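Local atomic coordinates of inorganic pyrophosphatase (Helicobacter pylori, PDB entry 2BQX), a protein that probably catalyses the magnesium-dependent hydrolysis of inorganic pyrophosphate to two phosphate ions, working as a homohexamer in the cytoplasm. Residues A[19-22]-A[27-30]; A[55-60]-A[66-71]; A[92-97]-A[135-140]. All blocks are in the same frame, centred on the assembly; numbering follows the deposited sequence.

Interaction 1. Residues A[19-22]-A[27-30]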
ATOM      1  N   ILE A  19      10.955  -2.186  18.189  1.00 19.85           N
ATOM      2  CA  ILE A  19       9.659  -1.847  17.617  1.00 19.97           C
ATOM      3  C   ILE A  19       8.677  -3.012  17.655  1.00 19.69           C
ATOM      4  O   ILE A  19       8.995  -4.109  17.207  1.00 20.76           O
ATOM      5  CB  ILE A  19       9.812  -1.411  16.147  1.00 19.16           C
ATOM      6  CG1 ILE A  19      10.823  -0.267  16.042  1.00 19.77           C
ATOM      7  CG2 ILE A  19       8.464  -0.989  15.596  1.00 20.65           C
ATOM      8  CD1 ILE A  19      10.440   0.972  16.815  1.00 20.90           C
ATOM      9  N   GLU A  20       7.483  -2.767  18.178  1.00 20.52           N
ATOM     10  CA  GLU A  20       6.458  -3.799  18.244  1.00 22.41           C
ATOM     11  C   GLU A  20       5.238  -3.409  17.417  1.00 22.76           C
ATOM     12  O   GLU A  20       4.424  -4.259  17.061  1.00 23.09           O
ATOM     13  CB  GLU A  20       6.020  -4.027  19.689  1.00 23.84           C
ATOM     14  CG  GLU A  20       7.092  -4.619  20.581  1.00 24.36           C
ATOM     15  CD  GLU A  20       6.624  -4.750  22.013  1.00 24.66           C
ATOM     16  OE1 GLU A  20       6.199  -3.724  22.580  1.00 26.29           O
ATOM     17  OE2 GLU A  20       6.680  -5.869  22.565  1.00 23.85           O
ATOM     18  N   ILE A  21       5.106  -2.116  17.131  1.00 20.32           N
ATOM     19  CA  ILE A  21       3.984  -1.617  16.349  1.00 19.33           C
ATOM     20  C   ILE A  21       4.513  -0.640  15.313  1.00 19.04           C
ATOM     21  O   ILE A  21       5.240   0.286  15.650  1.00 18.47           O
ATOM     22  CB  ILE A  21       2.960  -0.874  17.227  1.00 18.94           C
ATOM     23  CG1 ILE A  21       2.559  -1.751  18.417  1.00 21.52           C
ATOM     24  CG2 ILE A  21       1.742  -0.506  16.385  1.00 20.10           C
ATOM     25  CD1 ILE A  21       1.630  -1.068  19.391  1.00 22.31           C
ATOM     26  N   SER A  22       4.153  -0.858  14.054  1.00 18.82           N
ATOM     27  CA  SER A  22       4.611   0.007  12.973  1.00 19.34           C
ATOM     28  C   SER A  22       3.650   1.176  12.785  1.00 18.01           C
ATOM     29  O   SER A  22       2.431   1.010  12.884  1.00 18.37           O
ATOM     30  CB  SER A  22       4.721  -0.803  11.676  1.00 19.44           C
ATOM     31  OG  SER A  22       5.443  -0.092  10.691  1.00 25.73           O
ATOM     32  N   ILE A  27      -2.453  -3.035  14.036  1.00 17.64           N
ATOM     33  CA  ILE A  27      -2.119  -4.316  14.651  1.00 18.50           C
ATOM     34  C   ILE A  27      -0.995  -4.151  15.664  1.00 18.05           C
ATOM     35  O   ILE A  27       0.117  -3.749  15.318  1.00 17.91           O
ATOM     36  CB  ILE A  27      -1.665  -5.359  13.609  1.00 18.43           C
ATOM     37  CG1 ILE A  27      -2.768  -5.585  12.571  1.00 19.31           C
ATOM     38  CG2 ILE A  27      -1.326  -6.680  14.324  1.00 20.52           C
ATOM     39  CD1 ILE A  27      -2.359  -6.486  11.421  1.00 20.85           C
ATOM     40  N   LYS A  28      -1.285  -4.458  16.920  1.00 18.57           N
ATOM     41  CA  LYS A  28      -0.267  -4.365  17.961  1.00 20.48           C
ATOM     42  C   LYS A  28       0.390  -5.728  18.151  1.00 20.64           C
ATOM     43  O   LYS A  28      -0.295  -6.714  18.425  1.00 20.85           O
ATOM     44  CB  LYS A  28      -0.900  -3.928  19.283  1.00 23.66           C
ATOM     45  CG  LYS A  28       0.060  -3.914  20.466  1.00 27.77           C
ATOM     46  CD  LYS A  28      -0.673  -3.534  21.746  1.00 31.58           C
ATOM     47  CE  LYS A  28       0.274  -3.430  22.937  1.00 34.24           C
ATOM     48  NZ  LYS A  28       0.870  -4.742  23.295  1.00 38.14           N
ATOM     49  N   TYR A  29       1.710  -5.787  17.992  1.00 19.79           N
ATOM     50  CA  TYR A  29       2.443  -7.034  18.203  1.00 21.05           C
ATOM     51  C   TYR A  29       3.104  -6.913  19.569  1.00 24.07           C
ATOM     52  O   TYR A  29       3.172  -5.822  20.143  1.00 22.24           O
ATOM     53  CB  TYR A  29       3.537  -7.233  17.139  1.00 21.75           C
ATOM     54  CG  TYR A  29       3.012  -7.486  15.748  1.00 21.36           C
ATOM     55  CD1 TYR A  29       2.671  -8.775  15.330  1.00 21.14           C
ATOM     56  CD2 TYR A  29       2.814  -6.431  14.860  1.00 21.66           C
ATOM     57  CE1 TYR A  29       2.144  -9.005  14.064  1.00 20.86           C
ATOM     58  CE2 TYR A  29       2.286  -6.650  13.592  1.00 20.52           C
ATOM     59  CZ  TYR A  29       1.951  -7.939  13.201  1.00 20.18           C
ATOM     60  OH  TYR A  29       1.395  -8.166  11.960  1.00 18.68           O
ATOM     61  N   GLU A  30       3.580  -8.036  20.092  1.00 25.27           N
ATOM     62  CA  GLU A  30       4.256  -8.041  21.381  1.00 28.03           C
ATOM     63  C   GLU A  30       5.331  -9.116  21.383  1.00 27.75           C
ATOM     64  O   GLU A  30       5.038 -10.297  21.229  1.00 26.94           O
ATOM     65  CB  GLU A  30       3.258  -8.290  22.511  1.00 29.52           C
ATOM     66  CG  GLU A  30       3.895  -8.417  23.883  1.00 36.38           C
ATOM     67  CD  GLU A  30       2.870  -8.386  25.002  1.00 38.71           C
ATOM     68  OE1 GLU A  30       2.367  -7.286  25.321  1.00 40.76           O
ATOM     69  OE2 GLU A  30       2.564  -9.465  25.548  1.00 41.44           O
TER
HETATM   70  O   HOH W   1       3.199  -3.817  21.880  1.00 37.97           O
HETATM   71  O   HOH W   2       3.836  -4.733  24.924  1.00 48.55           O
HETATM   72  O   HOH W   3       2.322  -3.085  13.614  1.00 17.99           O

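Interaction 2. Residues A[55-60]-A[66-71]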
ATOM      1  N   GLY A  55       7.333   0.854  20.661  1.00 20.09           N
ATOM      2  CA  GLY A  55       8.121  -0.266  21.138  1.00 21.52           C
ATOM      3  C   GLY A  55       8.523  -0.147  22.596  1.00 22.42           C
ATOM      4  O   GLY A  55       7.896   0.581  23.366  1.00 22.26           O
ATOM      5  N   PHE A  56       9.572  -0.861  22.981  1.00 22.90           N
ATOM      6  CA  PHE A  56      10.035  -0.811  24.364  1.00 24.21           C
ATOM      7  C   PHE A  56      11.553  -0.746  24.425  1.00 24.45           C
ATOM      8  O   PHE A  56      12.241  -1.063  23.451  1.00 23.07           O
ATOM      9  CB  PHE A  56       9.536  -2.043  25.130  1.00 23.82           C
ATOM     10  CG  PHE A  56      10.184  -3.332  24.699  1.00 24.79           C
ATOM     11  CD1 PHE A  56      11.425  -3.711  25.214  1.00 25.20           C
ATOM     12  CD2 PHE A  56       9.571  -4.151  23.752  1.00 23.96           C
ATOM     13  CE1 PHE A  56      12.044  -4.880  24.792  1.00 23.07           C
ATOM     14  CE2 PHE A  56      10.182  -5.323  23.324  1.00 24.32           C
ATOM     15  CZ  PHE A  56      11.423  -5.691  23.844  1.00 24.82           C
ATOM     16  N   VAL A  57      12.073  -0.335  25.578  1.00 24.95           N
ATOM     17  CA  VAL A  57      13.513  -0.251  25.775  1.00 25.05           C
ATOM     18  C   VAL A  57      13.940  -1.477  26.565  1.00 25.30           C
ATOM     19  O   VAL A  57      13.508  -1.673  27.699  1.00 24.13           O
ATOM     20  CB  VAL A  57      13.907   1.004  26.574  1.00 26.04           C
ATOM     21  CG1 VAL A  57      15.419   1.119  26.617  1.00 25.46           C
ATOM     22  CG2 VAL A  57      13.283   2.243  25.954  1.00 25.84           C
ATOM     23  N   PRO A  58      14.790  -2.327  25.970  1.00 25.42           N
ATOM     24  CA  PRO A  58      15.275  -3.545  26.622  1.00 26.47           C
ATOM     25  C   PRO A  58      15.986  -3.283  27.942  1.00 28.05           C
ATOM     26  O   PRO A  58      16.559  -2.214  28.155  1.00 27.98           O
ATOM     27  CB  PRO A  58      16.238  -4.132  25.592  1.00 26.17           C
ATOM     28  CG  PRO A  58      15.705  -3.633  24.299  1.00 25.96           C
ATOM     29  CD  PRO A  58      15.350  -2.206  24.613  1.00 26.52           C
ATOM     30  N   ASN A  59      15.944  -4.273  28.822  1.00 30.08           N
ATOM     31  CA  ASN A  59      16.618  -4.184  30.113  1.00 31.20           C
ATOM     32  C   ASN A  59      16.201  -2.992  30.955  1.00 30.76           C
ATOM     33  O   ASN A  59      17.037  -2.312  31.548  1.00 31.33           O
ATOM     34  CB  ASN A  59      18.130  -4.158  29.894  1.00 33.09           C
ATOM     35  CG  ASN A  59      18.604  -5.313  29.046  1.00 35.51           C
ATOM     36  OD1 ASN A  59      18.309  -6.470  29.341  1.00 36.64           O
ATOM     37  ND2 ASN A  59      19.341  -5.008  27.981  1.00 37.36           N
ATOM     38  N   THR A  60      14.900  -2.740  30.998  1.00 29.76           N
ATOM     39  CA  THR A  60      14.361  -1.655  31.796  1.00 29.04           C
ATOM     40  C   THR A  60      13.123  -2.207  32.477  1.00 29.80           C
ATOM     41  O   THR A  60      12.600  -3.250  32.080  1.00 28.12           O
ATOM     42  CB  THR A  60      13.962  -0.443  30.928  1.00 28.41           C
ATOM     43  OG1 THR A  60      12.874  -0.803  30.070  1.00 26.76           O
ATOM     44  CG2 THR A  60      15.148   0.027  30.094  1.00 27.37           C
ATOM     45  N   ASP A  66       6.675  -4.052  33.146  1.00 30.34           N
ATOM     46  CA  ASP A  66       7.185  -4.427  31.833  1.00 30.73           C
ATOM     47  C   ASP A  66       8.187  -3.367  31.385  1.00 28.38           C
ATOM     48  O   ASP A  66       8.227  -2.265  31.937  1.00 28.87           O
ATOM     49  CB  ASP A  66       6.033  -4.529  30.825  1.00 33.28           C
ATOM     50  CG  ASP A  66       5.161  -5.758  31.047  1.00 36.89           C
ATOM     51  OD1 ASP A  66       4.068  -5.826  30.452  1.00 39.88           O
ATOM     52  OD2 ASP A  66       5.572  -6.663  31.805  1.00 40.13           O
ATOM     53  N   PRO A  67       9.027  -3.688  30.390  1.00 27.35           N
ATOM     54  CA  PRO A  67      10.001  -2.697  29.926  1.00 24.61           C
ATOM     55  C   PRO A  67       9.293  -1.373  29.623  1.00 21.90           C
ATOM     56  O   PRO A  67       8.127  -1.372  29.237  1.00 19.86           O
ATOM     57  CB  PRO A  67      10.590  -3.358  28.682  1.00 26.02           C
ATOM     58  CG  PRO A  67      10.547  -4.823  29.043  1.00 27.63           C
ATOM     59  CD  PRO A  67       9.171  -4.962  29.661  1.00 26.33           C
ATOM     60  N   VAL A  68       9.985  -0.255  29.811  1.00 22.97           N
ATOM     61  CA  VAL A  68       9.385   1.056  29.562  1.00 25.21           C
ATOM     62  C   VAL A  68       9.060   1.219  28.073  1.00 24.90           C
ATOM     63  O   VAL A  68       9.857   0.839  27.214  1.00 25.37           O
ATOM     64  CB  VAL A  68      10.329   2.192  30.040  1.00 25.99           C
ATOM     65  CG1 VAL A  68      11.651   2.138  29.287  1.00 28.47           C
ATOM     66  CG2 VAL A  68       9.658   3.544  29.859  1.00 27.71           C
ATOM     67  N   ASP A  69       7.885   1.770  27.775  1.00 24.53           N
ATOM     68  CA  ASP A  69       7.438   1.954  26.387  1.00 24.49           C
ATOM     69  C   ASP A  69       7.973   3.235  25.767  1.00 23.36           C
ATOM     70  O   ASP A  69       8.233   4.214  26.460  1.00 22.59           O
ATOM     71  CB  ASP A  69       5.908   2.007  26.300  1.00 27.63           C
ATOM     72  CG  ASP A  69       5.244   0.722  26.728  1.00 31.39           C
ATOM     73  OD1 ASP A  69       5.708  -0.363  26.310  1.00 32.55           O
ATOM     74  OD2 ASP A  69       4.239   0.809  27.464  1.00 32.31           O
ATOM     75  N   ALA A  70       8.108   3.232  24.448  1.00 22.31           N
ATOM     76  CA  ALA A  70       8.589   4.407  23.747  1.00 20.92           C
ATOM     77  C   ALA A  70       7.910   4.536  22.396  1.00 22.01           C
ATOM     78  O   ALA A  70       7.682   3.542  21.711  1.00 21.07           O
ATOM     79  CB  ALA A  70      10.089   4.324  23.556  1.00 22.78           C
ATOM     80  N   LEU A  71       7.565   5.764  22.039  1.00 20.19           N
ATOM     81  CA  LEU A  71       6.977   6.034  20.746  1.00 20.85           C
ATOM     82  C   LEU A  71       8.144   6.601  19.965  1.00 20.73           C
ATOM     83  O   LEU A  71       8.889   7.436  20.480  1.00 19.65           O
ATOM     84  CB  LEU A  71       5.877   7.089  20.848  1.00 22.44           C
ATOM     85  CG  LEU A  71       4.560   6.615  21.471  1.00 26.38           C
ATOM     86  CD1 LEU A  71       3.658   7.814  21.766  1.00 28.09           C
ATOM     87  CD2 LEU A  71       3.872   5.662  20.505  1.00 31.20           C
TER

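Interaction 3. Residues A[92-97]-A[135-140]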
ATOM      1  N   LEU A  92       5.005  11.071  27.623  1.00 21.82           N
ATOM      2  CA  LEU A  92       3.555  11.233  27.698  1.00 22.53           C
ATOM      3  C   LEU A  92       3.028  10.457  28.901  1.00 23.16           C
ATOM      4  O   LEU A  92       3.203   9.241  28.996  1.00 23.48           O
ATOM      5  CB  LEU A  92       2.884  10.716  26.416  1.00 21.98           C
ATOM      6  CG  LEU A  92       1.350  10.729  26.368  1.00 21.56           C
ATOM      7  CD1 LEU A  92       0.822  12.131  26.637  1.00 22.33           C
ATOM      8  CD2 LEU A  92       0.882  10.240  25.005  1.00 21.93           C
ATOM      9  N   ASN A  93       2.382  11.170  29.816  1.00 23.98           N
ATOM     10  CA  ASN A  93       1.833  10.566  31.026  1.00 24.55           C
ATOM     11  C   ASN A  93       0.337  10.298  30.886  1.00 24.36           C
ATOM     12  O   ASN A  93      -0.415  11.151  30.422  1.00 24.83           O
ATOM     13  CB  ASN A  93       2.087  11.501  32.213  1.00 27.16           C
ATOM     14  CG  ASN A  93       3.566  11.722  32.474  1.00 30.03           C
ATOM     15  OD1 ASN A  93       3.992  12.827  32.812  1.00 33.73           O
ATOM     16  ND2 ASN A  93       4.355  10.668  32.328  1.00 31.32           N
ATOM     17  N   MET A  94      -0.094   9.109  31.291  1.00 23.35           N
ATOM     18  CA  MET A  94      -1.500   8.752  31.203  1.00 25.52           C
ATOM     19  C   MET A  94      -1.888   7.757  32.287  1.00 25.35           C
ATOM     20  O   MET A  94      -1.041   7.062  32.855  1.00 27.28           O
ATOM     21  CB  MET A  94      -1.808   8.140  29.834  1.00 25.66           C
ATOM     22  CG  MET A  94      -0.992   6.892  29.519  1.00 28.48           C
ATOM     23  SD  MET A  94      -1.253   6.327  27.821  1.00 32.60           S
ATOM     24  CE  MET A  94      -0.367   7.572  26.939  1.00 28.26           C
ATOM     25  N   GLU A  95      -3.181   7.683  32.555  1.00 26.30           N
ATOM     26  CA  GLU A  95      -3.700   6.765  33.552  1.00 28.00           C
ATOM     27  C   GLU A  95      -4.663   5.803  32.875  1.00 27.88           C
ATOM     28  O   GLU A  95      -5.515   6.232  32.095  1.00 28.99           O
ATOM     29  CB  GLU A  95      -4.450   7.540  34.638  1.00 29.42           C
ATOM     30  CG  GLU A  95      -4.987   6.668  35.759  1.00 31.98           C
ATOM     31  CD  GLU A  95      -6.094   7.336  36.547  1.00 35.06           C
ATOM     32  OE1 GLU A  95      -6.299   8.560  36.381  1.00 36.24           O
ATOM     33  OE2 GLU A  95      -6.764   6.633  37.333  1.00 34.10           O
ATOM     34  N   ASP A  96      -4.514   4.507  33.135  1.00 28.80           N
ATOM     35  CA  ASP A  96      -5.440   3.529  32.575  1.00 30.08           C
ATOM     36  C   ASP A  96      -6.065   2.743  33.719  1.00 31.03           C
ATOM     37  O   ASP A  96      -5.861   3.078  34.891  1.00 28.37           O
ATOM     38  CB  ASP A  96      -4.764   2.586  31.564  1.00 31.29           C
ATOM     39  CG  ASP A  96      -3.646   1.754  32.164  1.00 34.24           C
ATOM     40  OD1 ASP A  96      -3.675   1.459  33.377  1.00 33.00           O
ATOM     41  OD2 ASP A  96      -2.738   1.373  31.392  1.00 35.71           O
ATOM     42  N   GLU A  97      -6.829   1.707  33.392  1.00 31.63           N
ATOM     43  CA  GLU A  97      -7.499   0.915  34.420  1.00 33.97           C
ATOM     44  C   GLU A  97      -6.538   0.199  35.368  1.00 34.05           C
ATOM     45  O   GLU A  97      -6.947  -0.253  36.437  1.00 34.56           O
ATOM     46  CB  GLU A  97      -8.434  -0.122  33.785  1.00 34.27           C
ATOM     47  CG  GLU A  97      -7.719  -1.309  33.156  1.00 37.25           C
ATOM     48  CD  GLU A  97      -7.066  -0.971  31.833  1.00 38.29           C
ATOM     49  OE1 GLU A  97      -6.221  -1.763  31.371  1.00 42.19           O
ATOM     50  OE2 GLU A  97      -7.402   0.078  31.247  1.00 38.67           O
ATOM     51  N   HIS A 135      -4.907  12.287  21.561  1.00 23.42           N
ATOM     52  CA  HIS A 135      -6.260  11.869  21.230  1.00 22.38           C
ATOM     53  C   HIS A 135      -6.320  10.374  20.900  1.00 21.10           C
ATOM     54  O   HIS A 135      -7.325   9.706  21.160  1.00 21.53           O
ATOM     55  CB  HIS A 135      -6.775  12.719  20.064  1.00 23.32           C
ATOM     56  CG  HIS A 135      -8.110  12.290  19.546  1.00 23.21           C
ATOM     57  ND1 HIS A 135      -8.250  11.462  18.454  1.00 23.97           N
ATOM     58  CD2 HIS A 135      -9.363  12.542  19.992  1.00 22.70           C
ATOM     59  CE1 HIS A 135      -9.533  11.219  18.251  1.00 23.63           C
ATOM     60  NE2 HIS A 135     -10.229  11.863  19.170  1.00 22.76           N
ATOM     61  N   PHE A 136      -5.241   9.845  20.335  1.00 20.49           N
ATOM     62  CA  PHE A 136      -5.196   8.425  20.005  1.00 20.86           C
ATOM     63  C   PHE A 136      -5.254   7.579  21.275  1.00 21.17           C
ATOM     64  O   PHE A 136      -6.067   6.658  21.396  1.00 21.07           O
ATOM     65  CB  PHE A 136      -3.917   8.083  19.244  1.00 20.41           C
ATOM     66  CG  PHE A 136      -3.725   6.610  19.031  1.00 20.38           C
ATOM     67  CD1 PHE A 136      -4.415   5.945  18.022  1.00 21.46           C
ATOM     68  CD2 PHE A 136      -2.873   5.883  19.854  1.00 21.83           C
ATOM     69  CE1 PHE A 136      -4.258   4.572  17.835  1.00 21.98           C
ATOM     70  CE2 PHE A 136      -2.709   4.509  19.679  1.00 22.63           C
ATOM     71  CZ  PHE A 136      -3.403   3.851  18.665  1.00 23.62           C
ATOM     72  N   PHE A 137      -4.390   7.891  22.230  1.00 21.77           N
ATOM     73  CA  PHE A 137      -4.367   7.124  23.472  1.00 22.44           C
ATOM     74  C   PHE A 137      -5.634   7.358  24.278  1.00 23.41           C
ATOM     75  O   PHE A 137      -6.117   6.463  24.977  1.00 23.16           O
ATOM     76  CB  PHE A 137      -3.117   7.486  24.277  1.00 22.49           C
ATOM     77  CG  PHE A 137      -1.861   6.884  23.720  1.00 22.85           C
ATOM     78  CD1 PHE A 137      -1.617   5.518  23.850  1.00 23.53           C
ATOM     79  CD2 PHE A 137      -0.946   7.664  23.021  1.00 21.57           C
ATOM     80  CE1 PHE A 137      -0.484   4.935  23.288  1.00 23.75           C
ATOM     81  CE2 PHE A 137       0.190   7.092  22.454  1.00 22.74           C
ATOM     82  CZ  PHE A 137       0.421   5.720  22.589  1.00 24.66           C
ATOM     83  N   GLU A 138      -6.190   8.554  24.154  1.00 23.21           N
ATOM     84  CA  GLU A 138      -7.406   8.888  24.876  1.00 26.05           C
ATOM     85  C   GLU A 138      -8.622   8.109  24.366  1.00 26.23           C
ATOM     86  O   GLU A 138      -9.579   7.900  25.111  1.00 26.96           O
ATOM     87  CB  GLU A 138      -7.679  10.386  24.755  1.00 27.69           C
ATOM     88  CG  GLU A 138      -8.538  10.949  25.861  1.00 35.07           C
ATOM     89  CD  GLU A 138      -7.756  11.889  26.763  1.00 39.04           C
ATOM     90  OE1 GLU A 138      -7.415  13.013  26.309  1.00 39.93           O
ATOM     91  OE2 GLU A 138      -7.471  11.503  27.917  1.00 39.23           O
ATOM     92  N   THR A 139      -8.582   7.652  23.115  1.00 23.40           N
ATOM     93  CA  THR A 139      -9.734   6.953  22.543  1.00 22.73           C
ATOM     94  C   THR A 139      -9.558   5.545  21.973  1.00 22.91           C
ATOM     95  O   THR A 139     -10.549   4.850  21.756  1.00 24.43           O
ATOM     96  CB  THR A 139     -10.349   7.785  21.402  1.00 23.09           C
ATOM     97  OG1 THR A 139      -9.403   7.890  20.325  1.00 22.24           O
ATOM     98  CG2 THR A 139     -10.717   9.173  21.886  1.00 21.82           C
ATOM     99  N   TYR A 140      -8.324   5.117  21.737  1.00 22.06           N
ATOM    100  CA  TYR A 140      -8.097   3.815  21.120  1.00 22.65           C
ATOM    101  C   TYR A 140      -8.574   2.597  21.906  1.00 24.40           C
ATOM    102  O   TYR A 140      -8.684   1.501  21.352  1.00 25.71           O
ATOM    103  CB  TYR A 140      -6.620   3.673  20.726  1.00 20.63           C
ATOM    104  CG  TYR A 140      -5.670   3.191  21.802  1.00 22.93           C
ATOM    105  CD1 TYR A 140      -5.596   3.820  23.043  1.00 22.17           C
ATOM    106  CD2 TYR A 140      -4.790   2.137  21.544  1.00 23.18           C
ATOM    107  CE1 TYR A 140      -4.661   3.415  23.999  1.00 23.88           C
ATOM    108  CE2 TYR A 140      -3.854   1.726  22.490  1.00 24.39           C
ATOM    109  CZ  TYR A 140      -3.796   2.371  23.712  1.00 25.87           C
ATOM    110  OH  TYR A 140      -2.860   1.981  24.642  1.00 26.90           O
TER

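Interaction 1. Residues A[19-22]-A[27-30]
A classic beta bulge in strand 14-21, where Glu20 and Ile21 both lie opposite Tyr54, marks the place where the barrel strand of this family I pyrophosphatase meets the start of the hairpin strand 27-31. The two segments run roughly antiparallel, 144° between their directions, and a single direct hydrogen bond joins them: Tyr29 N donates to Glu20 O at 3.3 Å. The donor stands above the carbonyl plane and the bond is bent, 140° at the hydrogen. With this one direct bond between them, the segments meet without regular sheet pairing. The same oxygen lies at the edge of the Tyr29 ring and 3.1 Å from Tyr29 CB. Tyr29 suits a place between subunits, since its side chain packs on Leu38 and Val40 while its hydroxyl bonds Gln79 N of the second subunit.

On the other side of that bond Ile21 meets Lys28. With CG1 beside the backbone N (chi1 -52°) and chi2 extended, CD1 of Ile21 is laid against Lys28 CG at a tight 3.4 Å. A beta-branched apolar chain thus lies against the methylenes of a long one whose ammonium group reaches carboxylates and water; Lys28 is a predicted substrate-binding residue. Its chain turns only at chi4, and NZ forms salt bridges with Glu30 OE1 and with Asp41. Glu20 reaches along the backbone of Tyr29 and Glu30, its OE2 accepting from Leu31 N, a role well suited to a carboxylate buried beside a strand. Water links complete the join: one water accepts from Lys28 NZ and is within hydrogen-bonding distance of Tyr29 O at 2.7 Å, and another accepts from Ser22 N and donates to Ile27 O, both at 2.9 Å.

Interaction 2. Residues A[55-60]-A[66-71]
Phe56 and Pro67 lie side by side and point the same way, with the pyrrolidine CB 3.6 Å from Phe56 CD1 and approaching the ring obliquely. Phe56 CG sits between its backbone N and carbonyl carbon (chi1 69°), which sets the ring over its own backbone with the CD1 side nearest Pro67 CB. The proline, rigid and without an N-H to satisfy, offers a compact apolar surface to the ring.

Val57 and Val68 form a second pair lying side by side, deeper in the protein: Val68 CG1 rests 3.7 Å from Val57 CB and also lies against Thr60. Next to these pairs, strands 53-56 and 69-72 join as neighbours in the curled beta barrel typical of soluble family I pyrophosphatases. Gly55 and Ala70 are an antiparallel hydrogen-bonded pair, both bonds 2.9 Å from N to O, and Phe56 faces Asp69 in the following non-hydrogen-bonded pair with the CA atoms only 4.3 Å apart. The small residues Gly55 and Ala70 take little room on the buried face of the sheet, where Ala70 packs on Leu104. Beyond them Val57 N donates to Val68 O at 3.0 Å.

Asp69, a predicted ligand of two magnesium ions, projects from the same face as Phe56, and its OD2 is paired with Lys103. Further along, Thr60 stands in for a backbone partner. Its OG1 donates to Val57 O at 2.6 Å and accepts from Val68 N at 3.0 Å, the latter bond 157° at the hydrogen.

Interaction 3. Residues A[92-97]-A[135-140]
The methyl end of Met94 sits over one face of the Phe137 ring, whose opposite face is covered by Phe136 CD2, so that the phenyl group is held between a thioether and a neighbouring aromatic side chain. CE of Met94 is 4.0 Å from the ring centroid and 26° off the normal, a CH-pi contact displaced toward the CG side, where CE lies 3.6 Å from Phe137 CG. The sulfur is farther out, 4.7 Å from the centroid and oblique to the ring, giving a Met-aromatic contact in which the methyl does the closer touching. The bend at chi3 (73°) folds CE back over the ring after an extended run from CA to SD. Methionine fits this position because its unbranched, flexible chain can follow the surface of a flat partner.

Leu92, two residues earlier on the same side of the strand, adds a branched contact. One methyl, CD2, meets Phe137 CD2 at 3.7 Å, coming obliquely to the ring. All three side chains are buried, and a wholly apolar interface suits them; Leu92 also packs on Val151 and Phe154, and Met94 on Val149.

Along segment 135-140, Thr139 OG1 donates to His135 O at 2.9 Å, while Phe136 O receives both Thr139 N and Tyr140 N. Tyr140, predicted to bind substrate, follows Phe137 by three residues, its OH at the edge of that ring. Such packing of helix 127-139 against strand 83-96 of the barrel belongs to the family I pyrophosphatase fold.

The three contacts follow one another along the chain and all reach the same curled sheet. Interactions 1 and 2 have centres about 12 Å apart and touch where Glu20 CD lies 3.5 Å from Phe56 CD2, since strands 14-21 and 53-56 are neighbours. Interaction 3 lies about 17 Å from each of the others, centre to centre; it meets interaction 2 through Leu71 CD1 and Phe137 CE2, 3.6 Å apart, but does not touch interaction 1. Each contributes a predicted active-site residue: Lys28 and Tyr140 for substrate, Asp69 for magnesium. Tyr54, also predicted to bind substrate, links them further, its side chain coming close to those of Ile21, Asp69 and Phe137.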